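Local coordinates for extracellular ligand-binding receptor (PDB 3SG0), which binds benzoyl-formic acid (phenylglyoxylate) and probably serves as the solute-binding protein of a transport system for lignin-derived aromatic acids, at residues E148-Y153 / K177-A182; K160-I165 / F188-H193; A271-E276 / P304-V309; L311-T316 / A351-L356. All coordinates share one frame; numbering follows the deposited sequence.

Contact 1 (E148-Y153 / K177-A182); sequences EAIGKY and KVLAAA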
loop_
_atom_site.group_PDB
_atom_site.type_symbol
_atom_site.label_atom_id
_atom_site.label_comp_id
_atom_site.label_asym_id
_atom_site.label_seq_id
_atom_site.Cartn_x
_atom_site.Cartn_y
_atom_site.Cartn_z
ATOM N N GLU A 148 3.603 -10.490 -10.323
ATOM C CA GLU A 148 4.520 -11.097 -11.280
ATOM C C GLU A 148 5.742 -11.664 -10.568
ATOM O O GLU A 148 6.180 -12.778 -10.869
ATOM C CB GLU A 148 4.941 -10.092 -12.354
ATOM C CG GLU A 148 3.824 -9.678 -13.300
ATOM C CD GLU A 148 3.395 -10.783 -14.253
ATOM O OE1 GLU A 148 4.038 -11.853 -14.264
ATOM O OE2 GLU A 148 2.412 -10.578 -14.996
ATOM N N ALA A 149 6.283 -10.915 -9.615
ATOM C CA ALA A 149 7.478 -11.354 -8.901
ATOM C C ALA A 149 7.228 -12.593 -8.034
ATOM O O ALA A 149 8.031 -13.529 -8.013
ATOM C CB ALA A 149 8.041 -10.217 -8.059
ATOM N N ILE A 150 6.120 -12.606 -7.305
ATOM C CA ILE A 150 5.817 -13.757 -6.465
ATOM C C ILE A 150 5.460 -14.977 -7.318
ATOM O O ILE A 150 5.826 -16.103 -6.974
ATOM C CB ILE A 150 4.732 -13.435 -5.390
ATOM C CG1 ILE A 150 4.724 -14.505 -4.294
ATOM C CG2 ILE A 150 3.350 -13.263 -6.014
ATOM C CD1 ILE A 150 6.021 -14.589 -3.500
ATOM N N GLY A 151 4.778 -14.755 -8.439
ATOM C CA GLY A 151 4.475 -15.846 -9.360
ATOM C C GLY A 151 5.731 -16.531 -9.872
ATOM O O GLY A 151 5.812 -17.766 -9.923
ATOM N N LYS A 152 6.722 -15.728 -10.245
ATOM C CA LYS A 152 7.998 -16.259 -10.705
ATOM C C LYS A 152 8.680 -17.068 -9.611
ATOM O O LYS A 152 9.231 -18.141 -9.874
ATOM C CB LYS A 152 8.909 -15.127 -11.171
ATOM C CG LYS A 152 8.513 -14.516 -12.500
ATOM C CD LYS A 152 9.572 -13.530 -12.968
ATOM C CE LYS A 152 9.306 -13.042 -14.381
ATOM N NZ LYS A 152 8.192 -12.061 -14.431
ATOM N N TYR A 153 8.660 -16.561 -8.384
ATOM C CA TYR A 153 9.263 -17.287 -7.279
ATOM C C TYR A 153 8.564 -18.621 -7.051
ATOM O O TYR A 153 9.212 -19.654 -6.912
ATOM C CB TYR A 153 9.257 -16.472 -5.983
ATOM C CG TYR A 153 9.862 -17.251 -4.846
ATOM C CD1 TYR A 153 11.240 -17.367 -4.724
ATOM C CD2 TYR A 153 9.066 -17.914 -3.926
ATOM C CE1 TYR A 153 11.807 -18.094 -3.703
ATOM C CE2 TYR A 153 9.629 -18.653 -2.899
ATOM C CZ TYR A 153 11.002 -18.734 -2.794
ATOM O OH TYR A 153 11.577 -19.461 -1.777
ATOM N N LYS A 177 -6.110 -12.054 -10.948
ATOM C CA LYS A 177 -6.090 -11.923 -12.399
ATOM C C LYS A 177 -4.681 -12.032 -12.972
ATOM O O LYS A 177 -4.477 -12.660 -14.020
ATOM C CB LYS A 177 -6.807 -10.650 -12.858
ATOM C CG LYS A 177 -6.008 -9.367 -12.789
ATOM C CD LYS A 177 -6.771 -8.260 -13.513
ATOM C CE LYS A 177 -6.101 -6.905 -13.366
ATOM N NZ LYS A 177 -6.969 -5.803 -13.884
ATOM N N VAL A 178 -3.703 -11.443 -12.295
ATOM C CA VAL A 178 -2.328 -11.501 -12.784
ATOM C C VAL A 178 -1.730 -12.895 -12.628
ATOM O O VAL A 178 -1.083 -13.408 -13.550
ATOM C CB VAL A 178 -1.447 -10.428 -12.113
ATOM C CG1 VAL A 178 0.015 -10.595 -12.511
ATOM C CG2 VAL A 178 -1.954 -9.053 -12.494
ATOM N N LEU A 179 -1.958 -13.523 -11.481
ATOM C CA LEU A 179 -1.490 -14.889 -11.271
ATOM C C LEU A 179 -2.141 -15.867 -12.243
ATOM O O LEU A 179 -1.467 -16.735 -12.806
ATOM C CB LEU A 179 -1.741 -15.337 -9.832
ATOM C CG LEU A 179 -0.898 -14.641 -8.768
ATOM C CD1 LEU A 179 -1.430 -14.971 -7.384
ATOM C CD2 LEU A 179 0.561 -15.048 -8.902
ATOM N N ALA A 180 -3.448 -15.735 -12.446
ATOM C CA ALA A 180 -4.156 -16.620 -13.366
ATOM C C ALA A 180 -3.624 -16.494 -14.792
ATOM O O ALA A 180 -3.481 -17.496 -15.501
ATOM C CB ALA A 180 -5.647 -16.344 -13.326
ATOM N N ALA A 181 -3.332 -15.274 -15.225
ATOM C CA ALA A 181 -2.819 -15.065 -16.574
ATOM C C ALA A 181 -1.405 -15.615 -16.728
ATOM O O ALA A 181 -1.041 -16.124 -17.793
ATOM C CB ALA A 181 -2.867 -13.591 -16.939
ATOM N N ALA A 182 -0.610 -15.526 -15.666
ATOM C CA ALA A 182 0.793 -15.931 -15.720
ATOM C C ALA A 182 0.991 -17.429 -15.511
ATOM O O ALA A 182 1.975 -18.002 -15.985
ATOM C CB ALA A 182 1.605 -15.146 -14.695
HETATM O O HOH W 1 0.130 -12.008 -15.698
#
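Leu-179 reaches across to the backbone of Gly-151. Leu-179 CD2 lies 4.0 Å from Gly-151 CA, where the glycine has no side chain to hold it off. The same methyl, Leu-179 CD2, is 4.4 Å from CG2 of Ile-150, a looser apolar contact. Beyond the pair, both Ile-150 and Leu-179 touch Phe-219 of strand 217-221, so this side of the contact faces the sheet. The axes of segments 148-153 and 177-182 approach to 9.7 Å and cross at -43°. Helices 143-156 and 170-186 lie side by side next to the parallel sheet of a periplasmic binding protein lobe, in its alternating beta-alpha order. The remaining contacts are made by Glu-148, whose chain is bent at chi2 (-70°). The side chains of Glu-148 and Val-178 cross at about a right angle. Glu-148 OE2 is 3.5 Å from Val-178 CG1, and Glu-148 OE1 is 4.1 Å from Ala-182 CB. These are contacts of a carboxylate with methyl groups. The polar link runs through a water. It donates to Glu-148 OE2 at 2.8 Å and to the backbone O of Val-178 at 2.8 Å. Glu-148 has a second deposited conformer, and the bridge is described for one of them.

Contact 2 (K160-I165 / F188-H193); sequences KKVGYI and FELTTH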
loop_
_atom_site.group_PDB
_atom_site.type_symbol
_atom_site.label_atom_id
_atom_site.label_comp_id
_atom_site.label_asym_id
_atom_site.label_seq_id
_atom_site.Cartn_x
_atom_site.Cartn_y
_atom_site.Cartn_z
ATOM N N LYS A 160 3.427 -27.124 -8.651
ATOM C CA LYS A 160 2.639 -27.316 -9.866
ATOM C C LYS A 160 1.157 -27.019 -9.657
ATOM O O LYS A 160 0.448 -26.683 -10.603
ATOM C CB LYS A 160 2.812 -28.740 -10.400
ATOM C CG LYS A 160 4.260 -29.140 -10.641
ATOM C CD LYS A 160 4.909 -28.289 -11.724
ATOM C CE LYS A 160 4.301 -28.564 -13.088
ATOM N NZ LYS A 160 5.065 -27.891 -14.179
ATOM N N LYS A 161 0.696 -27.152 -8.417
ATOM C CA LYS A 161 -0.691 -26.855 -8.075
ATOM C C LYS A 161 -0.725 -25.848 -6.937
ATOM O O LYS A 161 -0.166 -26.094 -5.870
ATOM C CB LYS A 161 -1.443 -28.130 -7.681
ATOM C CG LYS A 161 -1.604 -29.122 -8.827
ATOM C CD LYS A 161 -2.535 -30.266 -8.454
ATOM C CE LYS A 161 -1.941 -31.138 -7.358
ATOM N NZ LYS A 161 -2.862 -32.245 -6.968
ATOM N N VAL A 162 -1.381 -24.715 -7.172
ATOM C CA VAL A 162 -1.415 -23.622 -6.202
ATOM C C VAL A 162 -2.857 -23.237 -5.900
ATOM O O VAL A 162 -3.600 -22.853 -6.797
ATOM C CB VAL A 162 -0.635 -22.396 -6.728
ATOM C CG1 VAL A 162 -0.686 -21.254 -5.719
ATOM C CG2 VAL A 162 0.806 -22.779 -7.043
ATOM N N GLY A 163 -3.258 -23.371 -4.641
ATOM C CA GLY A 163 -4.583 -22.939 -4.226
ATOM C C GLY A 163 -4.642 -21.426 -4.120
ATOM O O GLY A 163 -3.606 -20.769 -4.037
ATOM N N TYR A 164 -5.846 -20.864 -4.124
ATOM C CA TYR A 164 -5.998 -19.420 -4.012
ATOM C C TYR A 164 -7.200 -19.033 -3.156
ATOM O O TYR A 164 -8.310 -19.538 -3.354
ATOM C CB TYR A 164 -6.140 -18.781 -5.398
ATOM C CG TYR A 164 -6.356 -17.289 -5.336
ATOM C CD1 TYR A 164 -7.619 -16.757 -5.100
ATOM C CD2 TYR A 164 -5.292 -16.409 -5.485
ATOM C CE1 TYR A 164 -7.818 -15.385 -5.022
ATOM C CE2 TYR A 164 -5.480 -15.046 -5.414
ATOM C CZ TYR A 164 -6.739 -14.541 -5.179
ATOM O OH TYR A 164 -6.887 -13.175 -5.111
ATOM N N ILE A 165 -6.974 -18.114 -2.222
ATOM C CA ILE A 165 -8.065 -17.404 -1.562
ATOM C C ILE A 165 -7.665 -15.941 -1.457
ATOM O O ILE A 165 -6.509 -15.625 -1.181
ATOM C CB ILE A 165 -8.398 -17.983 -0.164
ATOM C CG1 ILE A 165 -9.572 -17.229 0.464
ATOM C CG2 ILE A 165 -7.176 -17.991 0.755
ATOM C CD1 ILE A 165 -10.088 -17.859 1.751
ATOM N N PHE A 188 2.514 -23.676 -13.541
ATOM C CA PHE A 188 1.641 -24.195 -12.494
ATOM C C PHE A 188 0.188 -23.864 -12.794
ATOM O O PHE A 188 -0.103 -23.080 -13.694
ATOM C CB PHE A 188 2.068 -23.729 -11.087
ATOM C CG PHE A 188 1.992 -22.238 -10.864
ATOM C CD1 PHE A 188 0.796 -21.632 -10.510
ATOM C CD2 PHE A 188 3.129 -21.452 -10.959
ATOM C CE1 PHE A 188 0.734 -20.265 -10.284
ATOM C CE2 PHE A 188 3.072 -20.087 -10.731
ATOM C CZ PHE A 188 1.872 -19.495 -10.395
ATOM N N GLU A 189 -0.724 -24.499 -12.071
ATOM C CA GLU A 189 -2.137 -24.187 -12.223
ATOM C C GLU A 189 -2.705 -23.676 -10.907
ATOM O O GLU A 189 -2.333 -24.153 -9.835
ATOM C CB GLU A 189 -2.923 -25.413 -12.700
ATOM C CG GLU A 189 -3.270 -26.405 -11.603
ATOM C CD GLU A 189 -4.170 -27.525 -12.093
ATOM O OE1 GLU A 189 -5.344 -27.578 -11.666
ATOM O OE2 GLU A 189 -3.703 -28.356 -12.902
ATOM N N LEU A 190 -3.590 -22.690 -10.998
ATOM C CA LEU A 190 -4.366 -22.246 -9.847
ATOM C C LEU A 190 -5.550 -23.186 -9.687
ATOM O O LEU A 190 -6.387 -23.289 -10.584
ATOM C CB LEU A 190 -4.877 -20.822 -10.053
ATOM C CG LEU A 190 -3.855 -19.690 -9.974
ATOM C CD1 LEU A 190 -4.554 -18.346 -10.101
ATOM C CD2 LEU A 190 -3.081 -19.761 -8.670
ATOM N N THR A 191 -5.623 -23.869 -8.549
ATOM C CA THR A 191 -6.628 -24.912 -8.352
ATOM C C THR A 191 -7.982 -24.384 -7.883
ATOM O O THR A 191 -8.990 -25.095 -7.973
ATOM C CB THR A 191 -6.168 -25.964 -7.331
ATOM O OG1 THR A 191 -6.114 -25.372 -6.027
ATOM C CG2 THR A 191 -4.808 -26.515 -7.703
ATOM N N THR A 192 -8.004 -23.161 -7.360
ATOM C CA THR A 192 -9.247 -22.560 -6.877
ATOM C C THR A 192 -9.255 -21.071 -7.135
ATOM O O THR A 192 -8.227 -20.475 -7.463
ATOM C CB THR A 192 -9.463 -22.745 -5.353
ATOM O OG1 THR A 192 -8.426 -22.074 -4.623
ATOM C CG2 THR A 192 -9.512 -24.209 -4.960
ATOM N N HIS A 193 -10.430 -20.477 -6.957
ATOM C CA HIS A 193 -10.586 -19.035 -6.909
ATOM C C HIS A 193 -11.552 -18.724 -5.768
ATOM O O HIS A 193 -12.688 -18.307 -5.995
ATOM C CB HIS A 193 -11.124 -18.502 -8.240
ATOM C CG HIS A 193 -11.251 -17.009 -8.292
ATOM N ND1 HIS A 193 -11.819 -16.350 -9.361
ATOM C CD2 HIS A 193 -10.875 -16.046 -7.416
ATOM C CE1 HIS A 193 -11.795 -15.048 -9.140
ATOM N NE2 HIS A 193 -11.234 -14.838 -7.962
#
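Residues 160-165 and 188-193 run parallel, with beta bridges pairing Lys-161 with Glu-189 and Val-162 with Leu-190. Glu-189 N donates to Lys-160 O, Val-162 N to Glu-189 O and Thr-191 N to Val-162 O. The bond from Thr-191 N to Val-162 O is 2.9 Å long, with the donor 40° out of the carbonyl plane. Val-162 O also receives a CA-H contact from Leu-190. The side chain of Val-162 divides its two methyls. Val-162 CG2 lies 3.7 Å from Phe-188 CD1, and Val-162 CG1 lies 4.1 Å from Leu-190 CD2. Phe-188 CG sits between the backbone N and the carbonyl carbon (chi1 63°), within touch of that CG2 methyl. Lys-161 CB meets Thr-191 CG2 at 3.7 Å, and Thr-191 OG1 bonds to Thr-213. Thr-192 OG1 donates to Tyr-164 O at 2.8 Å. The side chains of Tyr-164 and His-193 run side by side, pointing the same way. Their ring planes are 73° apart, an oblique meeting, with CE1 of Tyr-164 3.9 Å from CD2 of His-193. His-193 NE2 bonds to Glu-173, and both rings also meet Tyr-176 of helix 170-186. Leu-190 packs against that helix too. Strand 161-167, helix 170-186 and strand 189-196 form a beta-alpha-beta crossover, the repeating unit of the periplasmic binding protein fold.

Contact 3 (A271-E276 / P304-V309); sequences AFSGAE and PTIFGV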
loop_
_atom_site.group_PDB
_atom_site.type_symbol
_atom_site.label_atom_id
_atom_site.label_comp_id
_atom_site.label_asym_id
_atom_site.label_seq_id
_atom_site.Cartn_x
_atom_site.Cartn_y
_atom_site.Cartn_z
ATOM N N ALA A 271 11.165 -2.400 -0.283
ATOM C CA ALA A 271 12.498 -2.259 0.291
ATOM C C ALA A 271 12.446 -2.107 1.799
ATOM O O ALA A 271 13.259 -2.693 2.509
ATOM C CB ALA A 271 13.214 -1.076 -0.328
ATOM N N PHE A 272 11.490 -1.326 2.295
ATOM C CA PHE A 272 11.344 -1.097 3.734
ATOM C C PHE A 272 11.383 -2.408 4.510
ATOM O O PHE A 272 12.002 -2.495 5.576
ATOM C CB PHE A 272 10.017 -0.367 3.971
ATOM C CG PHE A 272 9.672 -0.093 5.422
ATOM C CD1 PHE A 272 9.837 1.181 5.957
ATOM C CD2 PHE A 272 9.109 -1.076 6.219
ATOM C CE1 PHE A 272 9.469 1.458 7.268
ATOM C CE2 PHE A 272 8.748 -0.801 7.536
ATOM C CZ PHE A 272 8.933 0.470 8.056
ATOM N N SER A 273 10.701 -3.426 3.997
ATOM C CA SER A 273 10.580 -4.690 4.721
ATOM C C SER A 273 11.868 -5.497 4.751
ATOM O O SER A 273 12.070 -6.317 5.647
ATOM C CB SER A 273 9.473 -5.543 4.107
ATOM O OG SER A 273 8.224 -4.872 4.163
ATOM N N GLY A 274 12.717 -5.294 3.749
ATOM C CA GLY A 274 13.981 -6.000 3.683
ATOM C C GLY A 274 15.182 -5.154 4.056
ATOM O O GLY A 274 16.320 -5.592 3.898
ATOM N N ALA A 275 14.945 -3.951 4.565
ATOM C CA ALA A 275 16.018 -2.973 4.706
ATOM C C ALA A 275 17.121 -3.432 5.644
ATOM O O ALA A 275 18.290 -3.118 5.426
ATOM C CB ALA A 275 15.457 -1.642 5.174
ATOM N N GLU A 276 16.761 -4.162 6.695
ATOM C CA GLU A 276 17.761 -4.600 7.669
ATOM C C GLU A 276 18.750 -5.595 7.074
ATOM O O GLU A 276 19.818 -5.828 7.645
ATOM C CB GLU A 276 17.098 -5.198 8.909
ATOM C CG GLU A 276 16.386 -4.182 9.784
ATOM C CD GLU A 276 15.132 -3.622 9.130
ATOM O OE1 GLU A 276 14.260 -4.417 8.711
ATOM O OE2 GLU A 276 15.014 -2.379 9.022
ATOM N N PRO A 304 7.402 2.364 14.158
ATOM C CA PRO A 304 6.284 2.316 13.217
ATOM C C PRO A 304 6.228 0.988 12.482
ATOM O O PRO A 304 7.216 0.248 12.437
ATOM C CB PRO A 304 6.639 3.417 12.223
ATOM C CG PRO A 304 8.136 3.391 12.185
ATOM C CD PRO A 304 8.567 3.081 13.606
ATOM N N THR A 305 5.070 0.701 11.902
ATOM C CA THR A 305 4.969 -0.353 10.904
ATOM C C THR A 305 4.946 0.276 9.510
ATOM O O THR A 305 4.796 1.496 9.350
ATOM C CB THR A 305 3.736 -1.232 11.116
ATOM O OG1 THR A 305 2.561 -0.449 10.864
ATOM C CG2 THR A 305 3.702 -1.775 12.545
ATOM N N ILE A 306 5.095 -0.565 8.498
ATOM C CA ILE A 306 5.277 -0.084 7.141
ATOM C C ILE A 306 4.140 0.821 6.672
ATOM O O ILE A 306 4.354 1.740 5.881
ATOM C CB ILE A 306 5.439 -1.254 6.147
ATOM C CG1 ILE A 306 5.909 -0.743 4.789
ATOM C CG2 ILE A 306 4.151 -2.056 6.029
ATOM C CD1 ILE A 306 6.247 -1.855 3.809
ATOM N N PHE A 307 2.918 0.582 7.134
ATOM C CA PHE A 307 1.798 1.322 6.569
ATOM C C PHE A 307 1.889 2.820 6.808
ATOM O O PHE A 307 1.420 3.600 5.988
ATOM C CB PHE A 307 0.467 0.681 6.956
ATOM C CG PHE A 307 0.348 -0.692 6.397
ATOM C CD1 PHE A 307 0.579 -1.815 7.179
ATOM C CD2 PHE A 307 0.134 -0.860 5.040
ATOM C CE1 PHE A 307 0.547 -3.085 6.613
ATOM C CE2 PHE A 307 0.107 -2.126 4.475
ATOM C CZ PHE A 307 0.318 -3.235 5.258
ATOM N N GLY A 308 2.537 3.229 7.897
ATOM C CA GLY A 308 2.763 4.643 8.126
ATOM C C GLY A 308 3.660 5.261 7.061
ATOM O O GLY A 308 3.549 6.450 6.732
ATOM N N VAL A 309 4.562 4.455 6.512
ATOM C CA VAL A 309 5.499 4.961 5.518
ATOM C C VAL A 309 4.800 5.300 4.206
ATOM O O VAL A 309 5.332 6.061 3.406
ATOM C CB VAL A 309 6.719 4.020 5.320
ATOM C CG1 VAL A 309 6.538 3.099 4.113
ATOM C CG2 VAL A 309 7.988 4.848 5.171
#
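Phe-272 packs its ring against Ile-306, the two side chains sliding past each other in opposite directions. At the root, Phe-272 CB is 4.1 Å from Ile-306 CD1. CG stands anti to the backbone N (chi1 178°), and Phe-272 CG meets Ile-306 CG1 at 3.9 Å. Phe-272 CD2 comes to 3.5 Å from Ile-306 CG1. Phe-272 CE2 lies 3.6 Å from Ile-306 CA. Phe-272 CD1 touches Val-309 CG2 at 4.2 Å. At the tip, Phe-272 CZ is 3.8 Å from Ile-306 CA. The same CZ also reaches the carbonyl carbon of Thr-305. Nearby, Ser-273 OG sits 3.6 Å from Ile-306 CD1. An alanine in place of Phe-272 would probably open a gap beside Ile-306 and Val-309, since all the ring contacts would go. Ile-306 CG2 lies over one face of the Phe-307 ring, toward its rim, and Phe-307 touches the bound benzoyl-formic acid. Phe-272 also forms a cation-pi pair with Lys-288. The contact thus joins the weakly bonded helical turn about 271-274, which follows strand 266-269, to residues of helix 306-328. Helix 283-298 packs against both segments, and strand 373-378 touches Ala-271 and Ser-273.

Contact 4 (L311-T316 / A351-L356); sequences LWDSMT and ALNNGL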
loop_
_atom_site.group_PDB
_atom_site.type_symbol
_atom_site.label_atom_id
_atom_site.label_comp_id
_atom_site.label_asym_id
_atom_site.label_seq_id
_atom_site.Cartn_x
_atom_site.Cartn_y
_atom_site.Cartn_z
ATOM N N LEU A 311 2.122 7.047 4.071
ATOM C CA LEU A 311 1.849 8.468 4.270
ATOM C C LEU A 311 3.153 9.263 4.155
ATOM O O LEU A 311 3.228 10.272 3.450
ATOM C CB LEU A 311 1.177 8.703 5.622
ATOM C CG LEU A 311 0.930 10.166 5.993
ATOM C CD1 LEU A 311 0.192 10.924 4.900
ATOM C CD2 LEU A 311 0.178 10.236 7.311
ATOM N N TRP A 312 4.194 8.791 4.834
ATOM C CA TRP A 312 5.481 9.477 4.822
ATOM C C TRP A 312 6.013 9.687 3.395
ATOM O O TRP A 312 6.373 10.808 3.018
ATOM C CB TRP A 312 6.490 8.689 5.654
ATOM C CG TRP A 312 7.829 9.340 5.767
ATOM C CD1 TRP A 312 8.915 9.108 4.986
ATOM C CD2 TRP A 312 8.221 10.336 6.717
ATOM N NE1 TRP A 312 9.967 9.894 5.388
ATOM C CE2 TRP A 312 9.568 10.655 6.456
ATOM C CE3 TRP A 312 7.569 10.977 7.775
ATOM C CZ2 TRP A 312 10.274 11.598 7.203
ATOM C CZ3 TRP A 312 8.275 11.912 8.517
ATOM C CH2 TRP A 312 9.610 12.212 8.226
ATOM N N ASP A 313 6.081 8.610 2.615
ATOM C CA ASP A 313 6.613 8.690 1.256
ATOM C C ASP A 313 5.729 9.595 0.383
ATOM O O ASP A 313 6.231 10.298 -0.494
ATOM C CB ASP A 313 6.686 7.304 0.599
ATOM C CG ASP A 313 7.896 6.462 1.023
ATOM O OD1 ASP A 313 8.832 6.961 1.704
ATOM O OD2 ASP A 313 7.890 5.266 0.621
ATOM N N SER A 314 4.412 9.553 0.584
ATOM C CA SER A 314 3.537 10.462 -0.158
ATOM C C SER A 314 3.931 11.907 0.120
ATOM O O SER A 314 3.985 12.740 -0.792
ATOM C CB SER A 314 2.068 10.254 0.219
ATOM O OG SER A 314 1.593 8.982 -0.186
HETATM N N MSE A 315 4.175 12.212 1.391
HETATM C CA MSE A 315 4.600 13.558 1.759
HETATM C C MSE A 315 5.996 13.899 1.270
HETATM O O MSE A 315 6.286 15.072 1.052
HETATM C CB MSE A 315 4.456 13.794 3.263
HETATM C CG MSE A 315 3.022 14.131 3.650
HETATM SE SE MSE A 315 2.254 15.704 2.717
HETATM C CE MSE A 315 3.596 17.038 3.132
ATOM N N THR A 316 6.866 12.911 1.076
ATOM C CA THR A 316 8.163 13.200 0.461
ATOM C C THR A 316 7.949 13.789 -0.932
ATOM O O THR A 316 8.548 14.808 -1.296
ATOM C CB THR A 316 9.038 11.947 0.380
ATOM O OG1 THR A 316 9.309 11.492 1.712
ATOM C CG2 THR A 316 10.348 12.238 -0.349
ATOM N N ALA A 351 14.754 7.537 -4.342
ATOM C CA ALA A 351 14.646 6.393 -3.451
ATOM C C ALA A 351 13.622 6.697 -2.370
ATOM O O ALA A 351 13.831 7.579 -1.535
ATOM C CB ALA A 351 15.998 6.067 -2.830
ATOM N N LEU A 352 12.506 5.979 -2.410
ATOM C CA LEU A 352 11.488 6.032 -1.367
ATOM C C LEU A 352 11.570 4.742 -0.565
ATOM O O LEU A 352 12.204 3.780 -0.989
ATOM C CB LEU A 352 10.095 6.145 -2.003
ATOM C CG LEU A 352 9.797 7.439 -2.766
ATOM C CD1 LEU A 352 8.447 7.360 -3.439
ATOM C CD2 LEU A 352 9.864 8.656 -1.837
ATOM N N ASN A 353 10.909 4.701 0.584
ATOM C CA ASN A 353 10.801 3.450 1.323
ATOM C C ASN A 353 10.100 2.364 0.526
ATOM O O ASN A 353 10.334 1.170 0.722
ATOM C CB ASN A 353 10.089 3.693 2.638
ATOM C CG ASN A 353 10.959 4.437 3.605
ATOM O OD1 ASN A 353 11.788 3.828 4.282
ATOM N ND2 ASN A 353 10.826 5.759 3.650
ATOM N N ASN A 354 9.242 2.797 -0.396
ATOM C CA ASN A 354 8.494 1.899 -1.253
ATOM C C ASN A 354 9.267 1.414 -2.476
ATOM O O ASN A 354 8.794 0.513 -3.168
ATOM C CB ASN A 354 7.181 2.572 -1.682
ATOM C CG ASN A 354 6.062 2.340 -0.690
ATOM O OD1 ASN A 354 5.451 1.274 -0.689
ATOM N ND2 ASN A 354 5.775 3.329 0.147
ATOM N N GLY A 355 10.427 2.001 -2.753
ATOM C CA GLY A 355 11.212 1.601 -3.912
ATOM C C GLY A 355 11.805 2.789 -4.634
ATOM O O GLY A 355 11.698 3.929 -4.177
ATOM N N LEU A 356 12.450 2.508 -5.762
ATOM C CA LEU A 356 13.033 3.553 -6.597
ATOM C C LEU A 356 11.984 4.068 -7.567
ATOM O O LEU A 356 11.530 3.341 -8.459
ATOM C CB LEU A 356 14.255 3.035 -7.355
ATOM C CG LEU A 356 14.954 4.075 -8.237
ATOM C CD1 LEU A 356 15.546 5.196 -7.397
ATOM C CD2 LEU A 356 16.036 3.419 -9.080
#
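Asp-313 points its carboxylate at the turn 352-355, where two asparagines hold it. Asp-313 OD1 accepts from Asn-353 ND2 at 3.0 Å, a nearly straight bond of 172°. The donor comes from the syn side. The carboxylate and amide planes are 17° apart, and OD1 lies in the amide plane of Asn-353. Asn-353 N adds a weak bond to OD1. OD2 takes two bonds from Asn-354. Asn-354 ND2 comes in at 2.9 Å from Asp-313 OD2 on the anti side, with the amide turned 70° from the carboxylate. The backbone N of Asn-354 is 3.0 Å from Asp-313 OD2. These donors grip both oxygens of a buried group and are likely to favour its charged form. An alanine in place of Asp-313 would probably leave both asparagine amides and the two backbone N-H groups without this acceptor, Asn-353 ND2 keeping a weak bond to Val-287 O. Asp-313 OD2 also packs 3.5 Å from Leu-352 CB. The rest of the contact is looser. Thr-316, partly exposed, brings CG2 to 3.9 Å from Leu-352 CD2. Trp-312 CD1 lies 4.1 Å from Asn-353 ND2. Thr-316 binds 3-hydroxypyruvate in a structure of this protein, though that ligand is not bound to this chain here. The turn is type I, with Leu-352 and Gly-355 paired in both directions. It closes a two-stranded beta hairpin, strands 350-352 and 355-357, and Asp-313 ties helix 306-328 to that turn.

How the contacts relate
From the N terminus, contact 1 comes first and closes the loop between helices 143-156 and 170-186. Contact 2 opens within that loop, at 160-165, and closes beyond it, at 188-193, so the two cross along the chain. They also touch, Gly-151 O lying 3.7 Å from Phe-188 CE2, and together join two helices to the edge of one parallel sheet. Contacts 3 and 4 follow in series. Contact 3 ties the 271-274 turn to helix 306-328, and contact 4 then ties the 350-357 hairpin to the same helix. A probable hydrogen bond from Phe-272 N to Asn-353 O links them. Contacts 2 and 4 lie on opposite sides of the chain's centre, their centres about 33 Å apart.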